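Long-range contacts in oligogalacturonate lyase (Vibrio parahaemolyticus RIMD 2210633, PDB 3C5M), which probably cleaves short oligogalacturonides, the products of pectin breakdown, as a manganese-binding lyase built on a seven-bladed beta-propeller: residues A[141-146]-A[169-174]; A[46-51]-A[66-71]; A[160-165]-A[211-216]; A[295-300]-A[325-330]; A[30-35]-A[373-378]. All coordinates share one frame; numbering follows the deposited sequence.

Near the N terminus, after strands 6-8, 12-15 and 22-25, segment 30-35 opens contact 5, which closes only at 373-378 and so spans the other four. Contact 2 closes the first loop within it, in which strands 49-54 and 61-66 form a hairpin. Contact 1 pairs the two middle strands of a later blade across an insertion that holds helix 155-163. That helix carries contact 3, which reaches forward to 211-216 in the next blade; contacts 1 and 3 therefore cross along the chain, and they touch where Ile144 packs on Phe161. Contact 4 then ties the middle strands of the blade bearing His287.

Contact 1: residues A[141-146]-A[169-174]; sequences GIEILK and RLIKVD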
# COMPACT_ATOMS: atom_id res chain seq x y z
N GLY A 141 11.70 -3.66 -7.29
CA GLY A 141 11.74 -2.34 -6.66
C GLY A 141 12.47 -1.32 -7.53
O GLY A 141 12.95 -1.69 -8.60
N ILE A 142 12.53 -0.05 -7.14
CA ILE A 142 13.29 0.89 -7.95
C ILE A 142 14.34 1.63 -7.10
O ILE A 142 14.26 1.64 -5.87
CB ILE A 142 12.42 1.95 -8.69
CG1 ILE A 142 12.30 3.21 -7.85
CG2 ILE A 142 11.04 1.42 -9.02
CD1 ILE A 142 12.07 4.43 -8.69
N GLU A 143 15.35 2.20 -7.76
CA GLU A 143 16.40 2.93 -7.07
C GLU A 143 16.77 4.12 -7.93
O GLU A 143 16.60 4.10 -9.14
CB GLU A 143 17.63 2.05 -6.81
CG GLU A 143 17.31 0.68 -6.21
CD GLU A 143 18.56 -0.17 -5.86
OE1 GLU A 143 19.41 -0.39 -6.75
OE2 GLU A 143 18.67 -0.62 -4.70
N ILE A 144 17.26 5.17 -7.27
CA ILE A 144 17.65 6.42 -7.92
C ILE A 144 19.14 6.65 -7.74
O ILE A 144 19.66 6.47 -6.64
CB ILE A 144 16.88 7.57 -7.28
CG1 ILE A 144 15.38 7.32 -7.47
CG2 ILE A 144 17.31 8.90 -7.87
CD1 ILE A 144 14.49 8.28 -6.71
N LEU A 145 19.83 7.03 -8.80
CA LEU A 145 21.27 7.26 -8.68
C LEU A 145 21.53 8.33 -7.61
O LEU A 145 21.03 9.45 -7.71
CB LEU A 145 21.82 7.72 -10.03
CG LEU A 145 23.21 7.19 -10.38
CD1 LEU A 145 23.61 7.84 -11.68
CD2 LEU A 145 24.23 7.50 -9.28
N LYS A 146 22.30 7.99 -6.58
CA LYS A 146 22.59 8.93 -5.49
C LYS A 146 22.89 10.35 -5.92
O LYS A 146 22.36 11.29 -5.35
CB LYS A 146 23.75 8.44 -4.63
CG LYS A 146 23.32 7.58 -3.47
CD LYS A 146 24.46 7.41 -2.49
CE LYS A 146 24.06 6.57 -1.30
NZ LYS A 146 25.21 6.43 -0.38
N ARG A 169 16.34 3.22 -11.90
CA ARG A 169 16.31 1.88 -12.46
C ARG A 169 15.33 1.01 -11.70
O ARG A 169 15.20 1.10 -10.48
CB ARG A 169 17.70 1.25 -12.41
CG ARG A 169 18.23 1.04 -11.00
CD ARG A 169 19.58 0.36 -11.03
NE ARG A 169 20.07 0.04 -9.70
CZ ARG A 169 21.17 -0.68 -9.46
NH1 ARG A 169 21.90 -1.15 -10.46
NH2 ARG A 169 21.54 -0.93 -8.21
N LEU A 170 14.63 0.16 -12.45
CA LEU A 170 13.67 -0.77 -11.90
C LEU A 170 14.40 -2.12 -11.79
O LEU A 170 14.62 -2.78 -12.80
CB LEU A 170 12.48 -0.88 -12.85
CG LEU A 170 11.18 -1.48 -12.33
CD1 LEU A 170 10.14 -1.53 -13.45
CD2 LEU A 170 11.44 -2.87 -11.81
N ILE A 171 14.80 -2.51 -10.58
CA ILE A 171 15.54 -3.75 -10.38
C ILE A 171 14.71 -4.91 -9.85
O ILE A 171 13.61 -4.73 -9.35
CB ILE A 171 16.74 -3.57 -9.43
CG1 ILE A 171 16.25 -3.23 -8.02
CG2 ILE A 171 17.67 -2.49 -9.96
CD1 ILE A 171 17.35 -3.07 -6.99
N LYS A 172 15.27 -6.10 -9.97
CA LYS A 172 14.63 -7.32 -9.52
C LYS A 172 15.69 -8.10 -8.75
O LYS A 172 16.80 -8.29 -9.24
CB LYS A 172 14.14 -8.12 -10.72
CG LYS A 172 13.64 -9.51 -10.39
CD LYS A 172 13.14 -10.22 -11.64
CE LYS A 172 14.25 -10.47 -12.66
NZ LYS A 172 15.32 -11.38 -12.14
N VAL A 173 15.34 -8.54 -7.55
CA VAL A 173 16.27 -9.28 -6.72
C VAL A 173 15.74 -10.69 -6.47
O VAL A 173 14.53 -10.91 -6.36
CB VAL A 173 16.46 -8.56 -5.36
CG1 VAL A 173 17.40 -9.35 -4.46
CG2 VAL A 173 17.00 -7.17 -5.61
N ASP A 174 16.66 -11.64 -6.39
CA ASP A 174 16.31 -13.03 -6.16
C ASP A 174 16.48 -13.34 -4.67
O ASP A 174 17.58 -13.21 -4.11
CB ASP A 174 17.21 -13.93 -7.03
CG ASP A 174 16.79 -15.39 -6.99
OD1 ASP A 174 17.21 -16.11 -6.05
OD2 ASP A 174 16.04 -15.82 -7.90
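Antiparallel beta pairing joins Gly141, Ile142 and Glu143 to Ile171, Leu170 and Arg169, a buried contact in the middle of a four-stranded propeller blade whose central strands are 138-145 and 168-174. Gly141 and Ile171 form one hydrogen-bonded pair and Glu143 and Arg169 the next, each with two reciprocal N-H...O bonds, such as Arg169 N to Glu143 O at 2.9 Å. Between them Ile142 and Leu170 make the non-hydrogen-bonded pair, and their side chains share the face opposite to that of Glu143, Arg169 and Ile171, with Ile142 CG2 4.4 Å from Leu170 CG. The Glu143 and Arg169 side chains run alongside each other in the same direction, their carboxylate and guanidinium planes only 16° apart. Glu143 OE1 receives Arg169 NH2 at 2.6 Å and, more weakly, Arg169 NE at 3.1 Å. With its CG1 between backbone N and carbonyl carbon (chi1 66°), Ile171 crosses Glu143 at about a right angle and brings CD1 to 3.3 Å from Glu143 CD. Tyr118 OH bonds Glu143 OE2, and Trp124 makes a cation-pi contact with Arg169. A buried salt bridge with such second partners on both groups is consistent with both remaining charged inside the blade.

Contact 2: residues A[46-51]-A[66-71]; sequences DGKKLL and NLETQQ
A single backbone carbonyl, Lys48 O, takes both hydrogen bonds that link the two segments: Leu67 N donates to it at 2.7 Å, and Asn66 ND2 adds a weak bond at 3.4 Å. The main-chain donor is tilted 24° from the carbonyl plane. Having CG anti to its backbone N (chi1 -164°), Asn66 turns its amide back toward the other segment. There the bent chain of Lys49 passes over the amide at a slant, with Lys49 CE 3.6 Å from Asn66 OD1. Lys49 and Asn66 form a non-hydrogen-bonded antiparallel pair at the open end of the hairpin of strands 49-54 and 61-66, in the sheet of a propeller blade, just where the chain turns toward strand 71-74. On that turn Asn66 O accepts from the backbone N of both Thr69 and Gln70, and Thr69 OG1 gives a weak bond to Asn66 OD1. The approach to strand 49-54 is shaped by an Asx turn, in which Asp46 OD1 accepts Lys48 N at 2.7 Å. Leu67 points at the other segment: its CD1 lies 3.8 Å from Leu50 CB, its CD2 packs at Gly47 O, and Phe43 also touches both leucine side chains. Farther out, the extended Lys48 chain runs past the Glu68 carboxylate, with Lys48 CD 3.4 Å from Glu68 OE1, while Lys48 NZ stays 4.0 Å from Glu68 OE1 in a long salt bridge.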
# COMPACT_ATOMS: atom_id res chain seq x y z
N ASP A 46 -5.91 -17.61 6.97
CA ASP A 46 -6.92 -17.99 7.95
C ASP A 46 -7.51 -16.78 8.66
O ASP A 46 -8.54 -16.90 9.31
CB ASP A 46 -6.32 -18.97 8.98
CG ASP A 46 -5.02 -18.46 9.58
OD1 ASP A 46 -4.95 -17.27 9.96
OD2 ASP A 46 -4.06 -19.26 9.69
N GLY A 47 -6.88 -15.62 8.51
CA GLY A 47 -7.36 -14.41 9.15
C GLY A 47 -7.17 -14.40 10.66
O GLY A 47 -7.93 -13.76 11.38
N LYS A 48 -6.14 -15.10 11.14
CA LYS A 48 -5.88 -15.19 12.57
C LYS A 48 -4.68 -14.39 13.03
O LYS A 48 -4.58 -14.02 14.19
CB LYS A 48 -5.68 -16.66 12.95
CG LYS A 48 -6.81 -17.58 12.49
CD LYS A 48 -6.56 -19.01 12.96
CE LYS A 48 -7.62 -19.97 12.47
NZ LYS A 48 -7.41 -21.33 13.05
N LYS A 49 -3.76 -14.12 12.10
CA LYS A 49 -2.55 -13.38 12.40
C LYS A 49 -2.51 -12.08 11.61
O LYS A 49 -2.90 -12.04 10.44
CB LYS A 49 -1.33 -14.23 12.04
CG LYS A 49 -0.65 -14.90 13.22
CD LYS A 49 -1.56 -15.88 13.92
CE LYS A 49 -0.82 -16.55 15.06
NZ LYS A 49 0.42 -17.20 14.55
N LEU A 50 -2.04 -11.01 12.25
CA LEU A 50 -1.96 -9.72 11.59
C LEU A 50 -0.60 -9.07 11.80
O LEU A 50 -0.06 -9.09 12.90
CB LEU A 50 -3.05 -8.78 12.12
CG LEU A 50 -2.94 -7.30 11.71
CD1 LEU A 50 -3.23 -7.09 10.22
CD2 LEU A 50 -3.92 -6.53 12.55
N LEU A 51 -0.06 -8.49 10.74
CA LEU A 51 1.23 -7.82 10.84
C LEU A 51 0.93 -6.33 10.96
O LEU A 51 0.08 -5.81 10.24
CB LEU A 51 2.04 -8.11 9.57
CG LEU A 51 3.40 -7.46 9.38
CD1 LEU A 51 4.42 -8.04 10.35
CD2 LEU A 51 3.85 -7.65 7.93
N ASN A 66 -2.12 -11.89 17.16
CA ASN A 66 -2.91 -13.11 17.07
C ASN A 66 -4.35 -12.66 17.38
O ASN A 66 -4.73 -12.47 18.53
CB ASN A 66 -2.42 -14.11 18.13
CG ASN A 66 -2.91 -15.53 17.88
OD1 ASN A 66 -2.31 -16.49 18.36
ND2 ASN A 66 -4.02 -15.68 17.14
N LEU A 67 -5.15 -12.47 16.34
CA LEU A 67 -6.52 -12.04 16.51
C LEU A 67 -7.34 -12.89 17.50
O LEU A 67 -8.21 -12.35 18.19
CB LEU A 67 -7.22 -12.00 15.14
CG LEU A 67 -7.07 -10.72 14.30
CD1 LEU A 67 -5.71 -10.09 14.51
CD2 LEU A 67 -7.27 -11.07 12.84
N GLU A 68 -7.05 -14.18 17.62
CA GLU A 68 -7.83 -15.01 18.53
C GLU A 68 -7.21 -15.20 19.91
O GLU A 68 -7.77 -15.88 20.77
CB GLU A 68 -8.13 -16.38 17.90
CG GLU A 68 -6.93 -17.11 17.31
CD GLU A 68 -7.27 -18.51 16.79
OE1 GLU A 68 -8.14 -18.63 15.90
OE2 GLU A 68 -6.68 -19.49 17.29
N THR A 69 -6.07 -14.58 20.15
CA THR A 69 -5.40 -14.72 21.44
C THR A 69 -5.21 -13.34 22.04
O THR A 69 -4.99 -13.18 23.24
CB THR A 69 -4.03 -15.39 21.26
OG1 THR A 69 -4.22 -16.74 20.86
CG2 THR A 69 -3.23 -15.36 22.53
N GLN A 70 -5.29 -12.35 21.16
CA GLN A 70 -5.11 -10.97 21.54
C GLN A 70 -3.71 -10.70 22.02
O GLN A 70 -3.47 -9.73 22.72
CB GLN A 70 -6.13 -10.57 22.60
CG GLN A 70 -7.53 -10.59 22.04
CD GLN A 70 -8.53 -9.94 22.94
OE1 GLN A 70 -9.68 -9.77 22.58
NE2 GLN A 70 -8.10 -9.57 24.14
N GLN A 71 -2.77 -11.58 21.64
CA GLN A 71 -1.37 -11.41 22.02
C GLN A 71 -0.53 -11.09 20.79
O GLN A 71 -0.72 -11.66 19.73
CB GLN A 71 -0.84 -12.67 22.69
CG GLN A 71 -1.55 -12.95 23.99
CD GLN A 71 -0.97 -14.14 24.71
OE1 GLN A 71 -0.66 -15.16 24.09
NE2 GLN A 71 -0.82 -14.01 26.03

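Contact 3: residues A[160-165]-A[211-216]; sequences EFYHTN and HDLVDA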
# COMPACT_ATOMS: atom_id res chain seq x y z
N GLU A 160 10.50 20.33 -9.20
CA GLU A 160 11.91 20.59 -9.48
C GLU A 160 12.66 19.29 -9.78
O GLU A 160 13.36 19.19 -10.79
CB GLU A 160 12.54 21.30 -8.27
CG GLU A 160 14.00 20.93 -7.98
CD GLU A 160 14.96 21.36 -9.08
OE1 GLU A 160 16.17 21.06 -8.96
OE2 GLU A 160 14.51 21.98 -10.06
N PHE A 161 12.51 18.31 -8.91
CA PHE A 161 13.17 17.02 -9.07
C PHE A 161 12.72 16.33 -10.35
O PHE A 161 13.51 15.69 -11.04
CB PHE A 161 12.86 16.12 -7.89
CG PHE A 161 13.55 14.80 -7.96
CD1 PHE A 161 14.93 14.71 -7.79
CD2 PHE A 161 12.83 13.63 -8.20
CE1 PHE A 161 15.59 13.48 -7.86
CE2 PHE A 161 13.47 12.39 -8.27
CZ PHE A 161 14.86 12.31 -8.10
N TYR A 162 11.44 16.45 -10.67
CA TYR A 162 10.89 15.82 -11.86
C TYR A 162 11.58 16.29 -13.12
O TYR A 162 11.86 15.50 -14.02
CB TYR A 162 9.40 16.12 -11.97
CG TYR A 162 8.81 15.76 -13.31
CD1 TYR A 162 8.70 16.71 -14.32
CD2 TYR A 162 8.34 14.48 -13.56
CE1 TYR A 162 8.14 16.39 -15.56
CE2 TYR A 162 7.78 14.14 -14.79
CZ TYR A 162 7.68 15.10 -15.78
OH TYR A 162 7.10 14.75 -16.98
N HIS A 163 11.85 17.59 -13.19
CA HIS A 163 12.49 18.19 -14.34
C HIS A 163 13.98 17.86 -14.42
O HIS A 163 14.57 17.89 -15.50
CB HIS A 163 12.30 19.71 -14.33
CG HIS A 163 10.89 20.14 -14.60
ND1 HIS A 163 10.21 19.77 -15.74
CD2 HIS A 163 10.04 20.91 -13.89
CE1 HIS A 163 8.99 20.29 -15.71
NE2 HIS A 163 8.87 20.99 -14.60
N THR A 164 14.59 17.54 -13.28
CA THR A 164 16.01 17.22 -13.28
C THR A 164 16.27 15.88 -13.97
O THR A 164 17.41 15.42 -14.06
CB THR A 164 16.58 17.18 -11.82
OG1 THR A 164 18.00 17.40 -11.86
CG2 THR A 164 16.32 15.83 -11.17
N ASN A 165 15.19 15.28 -14.48
CA ASN A 165 15.27 13.99 -15.17
C ASN A 165 16.33 13.10 -14.56
O ASN A 165 17.35 12.82 -15.18
CB ASN A 165 15.56 14.19 -16.66
CG ASN A 165 14.33 14.57 -17.45
OD1 ASN A 165 13.76 15.64 -17.26
ND2 ASN A 165 13.89 13.67 -18.33
N HIS A 211 0.83 15.15 -12.03
CA HIS A 211 -0.06 14.48 -12.97
C HIS A 211 -0.36 15.32 -14.20
O HIS A 211 -1.00 14.86 -15.14
CB HIS A 211 -1.37 14.11 -12.28
CG HIS A 211 -2.17 15.28 -11.80
ND1 HIS A 211 -3.52 15.20 -11.54
CD2 HIS A 211 -1.81 16.56 -11.54
CE1 HIS A 211 -3.96 16.38 -11.12
NE2 HIS A 211 -2.95 17.22 -11.12
N ASP A 212 0.10 16.57 -14.19
CA ASP A 212 -0.13 17.47 -15.31
C ASP A 212 0.96 17.36 -16.36
O ASP A 212 0.74 16.82 -17.44
CB ASP A 212 -0.20 18.91 -14.81
CG ASP A 212 -1.47 19.20 -14.03
OD1 ASP A 212 -1.56 20.30 -13.44
OD2 ASP A 212 -2.37 18.32 -14.00
N LEU A 213 2.14 17.87 -16.04
CA LEU A 213 3.26 17.82 -16.97
C LEU A 213 3.95 16.46 -17.00
O LEU A 213 5.17 16.38 -16.89
CB LEU A 213 4.28 18.91 -16.64
CG LEU A 213 4.52 19.21 -15.15
CD1 LEU A 213 5.83 19.96 -14.99
CD2 LEU A 213 3.36 20.02 -14.59
N VAL A 214 3.17 15.40 -17.15
CA VAL A 214 3.70 14.04 -17.19
C VAL A 214 3.05 13.26 -18.33
O VAL A 214 1.82 13.19 -18.42
CB VAL A 214 3.46 13.30 -15.86
CG1 VAL A 214 1.97 13.22 -15.57
CG2 VAL A 214 4.06 11.92 -15.92
N ASP A 215 3.87 12.67 -19.20
CA ASP A 215 3.38 11.89 -20.34
C ASP A 215 2.30 10.87 -19.97
O ASP A 215 1.23 10.86 -20.58
CB ASP A 215 4.54 11.18 -21.05
CG ASP A 215 5.52 10.51 -20.09
OD1 ASP A 215 6.40 9.76 -20.56
OD2 ASP A 215 5.42 10.73 -18.87
N ALA A 216 2.60 10.02 -18.99
CA ALA A 216 1.66 9.01 -18.50
C ALA A 216 2.36 8.21 -17.41
O ALA A 216 3.58 8.07 -17.43
CB ALA A 216 1.24 8.09 -19.64
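Tyr162 and His163, at the end of helix 155-163, meet Leu213 and Val214 in a loop of the next propeller blade. The helix belongs to the connection between strands 138-145 and 168-174, and the loop joins strands 202-207 and 219-222, so this surface contact links a helix-bearing connection of one blade to a loop of the next, not strand to strand. The neighbouring Phe161 is buried, its ring edge-to-face with Trp189. The polar interaction is one weak hydrogen bond from Tyr162 OH to Leu213 O, whose short length of 2.5 Å is uncertain. Tyr162 reaches it because its CG stands anti to the backbone N (chi1 168°), which sends the ring away from the helix toward the loop. Leu213 is the centre of an inverse gamma turn, closed by a weak bond from Val214 N to Asp212 O, and its carbonyl lies on the side facing the tyrosine. Apolar contacts flank this bond. Tyr162 CE1 is 4.3 Å from Leu213 CD1, and on the other side of the ring Tyr162 CE2 is 4.5 Å from Val214 CG2. The Leu213 side chain also crosses His163 at about a right angle, bringing its CD1 to the CE1 and NE2 end of the imidazole. The two aromatic side chains that touch the loop also pack on each other: Tyr162 CD1 sits 3.7 Å above one face of the His163 ring, offset toward its rim.

Contact 4: residues A[295-300]-A[325-330]; sequences SLMVGD and LNTKAK
Leu296 and Met297 pair with Asn326 and Leu325 as the middle strands, 296-301 and 321-326, of a four-stranded antiparallel propeller blade. Met297, present as selenomethionine, has both backbone polar atoms satisfied by Leu325: Met297 N donates to Leu325 O at 3.0 Å, and Met297 O accepts Leu325 N at 2.7 Å. The ladder is extended by Thr327 N, which bonds Ser295 O at 3.1 Å from 43° above the carbonyl plane. Leu325 O also receives a CA-H...O contact from Leu296 CA. The side-chain hydroxyls bond to residues just ahead of strand 296-301: Thr327 OG1 to Gly294 O and Ser295 OG to Asp293 OD2. The backbones of Val298, Gly299 and Asp300 bond to those of Met289, Tyr323 and Ser286. At the other end, Asp300 reaches the surroundings of the metal site: its OD2 accepts the backbone N of His355 and, weakly, His287 ND1, both residues being ligands of the bound manganese. This second-shell residue thus holds the His355 backbone and perhaps influences the His287 ring. Met297 CB packs 4.0 Å from Leu325 CB, with Ile266 of the adjacent blade against both side chains. Beyond the strand, Asn326 OD1 accepts Ala329 N at 3.0 Å in an Asx motif.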
# COMPACT_ATOMS: atom_id res chain seq x y z
N SER A 295 -14.45 -7.70 -6.84
CA SER A 295 -15.89 -7.56 -6.75
C SER A 295 -16.28 -6.53 -5.68
O SER A 295 -17.37 -5.96 -5.71
CB SER A 295 -16.52 -8.91 -6.40
OG SER A 295 -15.91 -9.49 -5.27
N LEU A 296 -15.37 -6.30 -4.74
CA LEU A 296 -15.58 -5.33 -3.67
C LEU A 296 -14.43 -4.35 -3.65
O LEU A 296 -13.31 -4.69 -4.02
CB LEU A 296 -15.64 -6.03 -2.33
CG LEU A 296 -16.91 -6.83 -2.09
CD1 LEU A 296 -16.73 -7.64 -0.82
CD2 LEU A 296 -18.10 -5.90 -1.98
N MSE A 297 -14.70 -3.13 -3.21
CA MSE A 297 -13.65 -2.13 -3.11
C MSE A 297 -13.89 -1.25 -1.90
O MSE A 297 -15.03 -1.06 -1.48
CB MSE A 297 -13.58 -1.27 -4.38
CG MSE A 297 -12.98 -1.99 -5.58
SE MSE A 297 -12.42 -0.82 -7.06
CE MSE A 297 -11.67 -2.13 -8.25
N VAL A 298 -12.81 -0.74 -1.33
CA VAL A 298 -12.94 0.12 -0.18
C VAL A 298 -12.24 1.43 -0.43
O VAL A 298 -11.22 1.47 -1.11
CB VAL A 298 -12.38 -0.56 1.08
CG1 VAL A 298 -10.90 -0.75 0.95
CG2 VAL A 298 -12.74 0.25 2.29
N GLY A 299 -12.80 2.51 0.11
CA GLY A 299 -12.22 3.83 -0.08
C GLY A 299 -12.09 4.73 1.14
O GLY A 299 -12.79 4.59 2.13
N ASP A 300 -11.18 5.68 1.02
CA ASP A 300 -10.87 6.64 2.07
C ASP A 300 -11.54 7.99 1.94
O ASP A 300 -11.03 8.84 1.21
CB ASP A 300 -9.38 6.88 2.10
CG ASP A 300 -8.73 6.23 3.25
OD1 ASP A 300 -9.42 6.09 4.27
OD2 ASP A 300 -7.53 5.89 3.13
N LEU A 325 -17.51 -0.03 -1.99
CA LEU A 325 -18.09 -0.06 -3.32
C LEU A 325 -18.38 -1.48 -3.77
O LEU A 325 -17.65 -2.42 -3.45
CB LEU A 325 -17.15 0.61 -4.33
CG LEU A 325 -16.84 2.10 -4.13
CD1 LEU A 325 -16.02 2.28 -2.86
CD2 LEU A 325 -16.07 2.65 -5.33
N ASN A 326 -19.47 -1.63 -4.51
CA ASN A 326 -19.88 -2.92 -5.03
C ASN A 326 -19.67 -2.86 -6.55
O ASN A 326 -20.50 -2.31 -7.27
CB ASN A 326 -21.35 -3.14 -4.72
CG ASN A 326 -21.80 -4.53 -5.05
OD1 ASN A 326 -21.60 -5.01 -6.16
ND2 ASN A 326 -22.43 -5.19 -4.08
N THR A 327 -18.57 -3.42 -7.03
CA THR A 327 -18.22 -3.43 -8.46
C THR A 327 -19.37 -3.82 -9.39
O THR A 327 -19.73 -3.05 -10.28
CB THR A 327 -17.02 -4.39 -8.74
OG1 THR A 327 -15.85 -3.86 -8.11
CG2 THR A 327 -16.77 -4.53 -10.23
N LYS A 328 -19.94 -5.00 -9.18
CA LYS A 328 -21.04 -5.50 -10.00
C LYS A 328 -22.24 -4.56 -9.97
O LYS A 328 -22.64 -4.01 -10.99
CB LYS A 328 -21.45 -6.89 -9.53
CG LYS A 328 -21.62 -7.91 -10.67
CD LYS A 328 -22.78 -7.54 -11.60
CE LYS A 328 -22.72 -8.32 -12.91
NZ LYS A 328 -22.60 -9.79 -12.72
N ALA A 329 -22.82 -4.36 -8.78
CA ALA A 329 -23.97 -3.48 -8.62
C ALA A 329 -23.63 -2.02 -8.92
O ALA A 329 -24.51 -1.17 -9.02
CB ALA A 329 -24.53 -3.60 -7.20
N LYS A 330 -22.34 -1.74 -9.07
CA LYS A 330 -21.86 -0.39 -9.35
C LYS A 330 -22.49 0.57 -8.36
O LYS A 330 -23.23 1.47 -8.74
CB LYS A 330 -22.22 0.00 -10.80
CG LYS A 330 -21.68 -0.97 -11.85
CD LYS A 330 -22.01 -0.56 -13.29
CE LYS A 330 -21.30 0.71 -13.69
NZ LYS A 330 -21.46 0.99 -15.15

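Contact 5: residues A[30-35]-A[373-378]; sequences DIICHR and GVPAIY. Unlike the reference sequence in segment 30-35: Ile31 (reference Val).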
# COMPACT_ATOMS: atom_id res chain seq x y z
N ASP A 30 -3.38 4.63 23.97
CA ASP A 30 -2.27 5.44 24.48
C ASP A 30 -0.91 5.22 23.79
O ASP A 30 0.06 5.89 24.15
CB ASP A 30 -2.07 5.20 25.97
CG ASP A 30 -2.02 3.74 26.30
OD1 ASP A 30 -3.10 3.12 26.39
OD2 ASP A 30 -0.91 3.20 26.45
N ILE A 31 -0.83 4.30 22.83
CA ILE A 31 0.45 4.06 22.13
C ILE A 31 0.24 4.07 20.62
O ILE A 31 -0.73 3.52 20.11
CB ILE A 31 1.12 2.72 22.59
CG1 ILE A 31 2.62 2.74 22.27
CG2 ILE A 31 0.47 1.52 21.90
CD1 ILE A 31 3.44 2.10 23.36
N ILE A 32 1.14 4.74 19.91
CA ILE A 32 1.06 4.84 18.45
C ILE A 32 1.18 3.49 17.71
O ILE A 32 2.12 2.73 17.95
CB ILE A 32 2.16 5.78 17.93
CG1 ILE A 32 1.94 7.17 18.54
CG2 ILE A 32 2.15 5.81 16.41
CD1 ILE A 32 3.01 8.18 18.18
N CYS A 33 0.23 3.21 16.82
CA CYS A 33 0.22 1.99 16.04
C CYS A 33 -0.41 2.26 14.69
O CYS A 33 -1.30 3.10 14.57
CB CYS A 33 -0.60 0.90 16.71
SG CYS A 33 0.07 0.29 18.24
N HIS A 34 0.05 1.54 13.66
CA HIS A 34 -0.54 1.69 12.35
C HIS A 34 -0.32 0.46 11.52
O HIS A 34 0.61 -0.32 11.76
CB HIS A 34 0.04 2.89 11.61
CG HIS A 34 1.46 2.70 11.18
ND1 HIS A 34 2.53 2.96 12.00
CD2 HIS A 34 1.98 2.29 10.00
CE1 HIS A 34 3.65 2.72 11.34
NE2 HIS A 34 3.34 2.31 10.12
N ARG A 35 -1.20 0.29 10.52
CA ARG A 35 -1.14 -0.84 9.60
C ARG A 35 -0.17 -0.49 8.46
O ARG A 35 0.15 0.68 8.25
CB ARG A 35 -2.52 -1.10 9.02
CG ARG A 35 -3.01 -0.03 8.07
CD ARG A 35 -4.40 -0.35 7.60
NE ARG A 35 -4.50 -1.67 6.97
CZ ARG A 35 -4.03 -1.96 5.76
NH1 ARG A 35 -3.41 -1.02 5.06
NH2 ARG A 35 -4.19 -3.17 5.25
N GLY A 373 -7.38 10.13 19.59
CA GLY A 373 -6.22 10.82 20.12
C GLY A 373 -4.88 10.48 19.50
O GLY A 373 -4.07 11.35 19.19
N VAL A 374 -4.61 9.19 19.35
CA VAL A 374 -3.35 8.80 18.75
C VAL A 374 -3.64 7.74 17.70
O VAL A 374 -4.65 7.02 17.80
CB VAL A 374 -2.36 8.25 19.79
CG1 VAL A 374 -2.20 6.74 19.64
CG2 VAL A 374 -1.02 8.94 19.63
N PRO A 375 -2.78 7.64 16.67
CA PRO A 375 -3.01 6.64 15.64
C PRO A 375 -3.10 5.23 16.23
O PRO A 375 -2.25 4.80 17.03
CB PRO A 375 -1.84 6.84 14.70
CG PRO A 375 -0.78 7.38 15.58
CD PRO A 375 -1.52 8.36 16.42
N ALA A 376 -4.16 4.53 15.84
CA ALA A 376 -4.44 3.18 16.29
C ALA A 376 -5.07 2.36 15.15
O ALA A 376 -5.50 2.91 14.13
CB ALA A 376 -5.38 3.22 17.49
N ILE A 377 -5.15 1.05 15.35
CA ILE A 377 -5.67 0.14 14.34
C ILE A 377 -7.06 -0.38 14.66
O ILE A 377 -7.32 -0.86 15.76
CB ILE A 377 -4.70 -1.06 14.17
CG1 ILE A 377 -3.29 -0.55 13.91
CG2 ILE A 377 -5.12 -1.91 12.99
CD1 ILE A 377 -2.27 -1.65 13.87
N TYR A 378 -7.96 -0.29 13.68
CA TYR A 378 -9.34 -0.76 13.85
C TYR A 378 -9.71 -1.73 12.75
O TYR A 378 -9.06 -1.78 11.71
CB TYR A 378 -10.32 0.42 13.77
CG TYR A 378 -10.09 1.52 14.78
CD1 TYR A 378 -9.10 2.48 14.57
CD2 TYR A 378 -10.83 1.59 15.95
CE1 TYR A 378 -8.86 3.48 15.50
CE2 TYR A 378 -10.59 2.59 16.90
CZ TYR A 378 -9.60 3.53 16.67
OH TYR A 378 -9.34 4.50 17.61
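Ile32 lays its two branches against Val374 and Pro375, the side chains that carry one half of this contact. Its CG1, anti to the carbonyl carbon (chi1 -61°), meets Val374 CG2 at 3.6 Å, and the two side chains cross at about a right angle. The other branch, Ile32 CG2, comes within 3.4 Å of Pro375 CG, the ring atom that is touched as the two side chains cross at a slant. Val374 also turns its CG1 to the backbone, against Ile31 O. In the second half Ile377 has its CB directed toward 30-35; its CD1 rests 3.7 Å from His34 C and its CG1 lies 4.1 Å from Cys33 CB. His34 and Arg35 direct their side chains elsewhere: the imidazole stacks on Phe84, while Arg35 lies against the manganese ligand His355, with about 3 Å between nearest side-chain atoms and about 9 Å to the metal. One hydrogen bond joins the segments, Cys33 N to Pro375 O at 3.0 Å, with the donor 44° above the carbonyl plane. The chains run in broadly similar directions, 41° apart, but belong to different sheets: strand 33-34 is an edge strand of one blade, and strand 376-381 lies inside another. This is the interface of the first and last blades; the ring itself is closed where strand 22-25 pairs with 376-381. With one backbone bond and otherwise mostly branched aliphatic groups and a proline, this contact rests chiefly on hydrophobic packing, and it leads directly to an arginine beside the metal site.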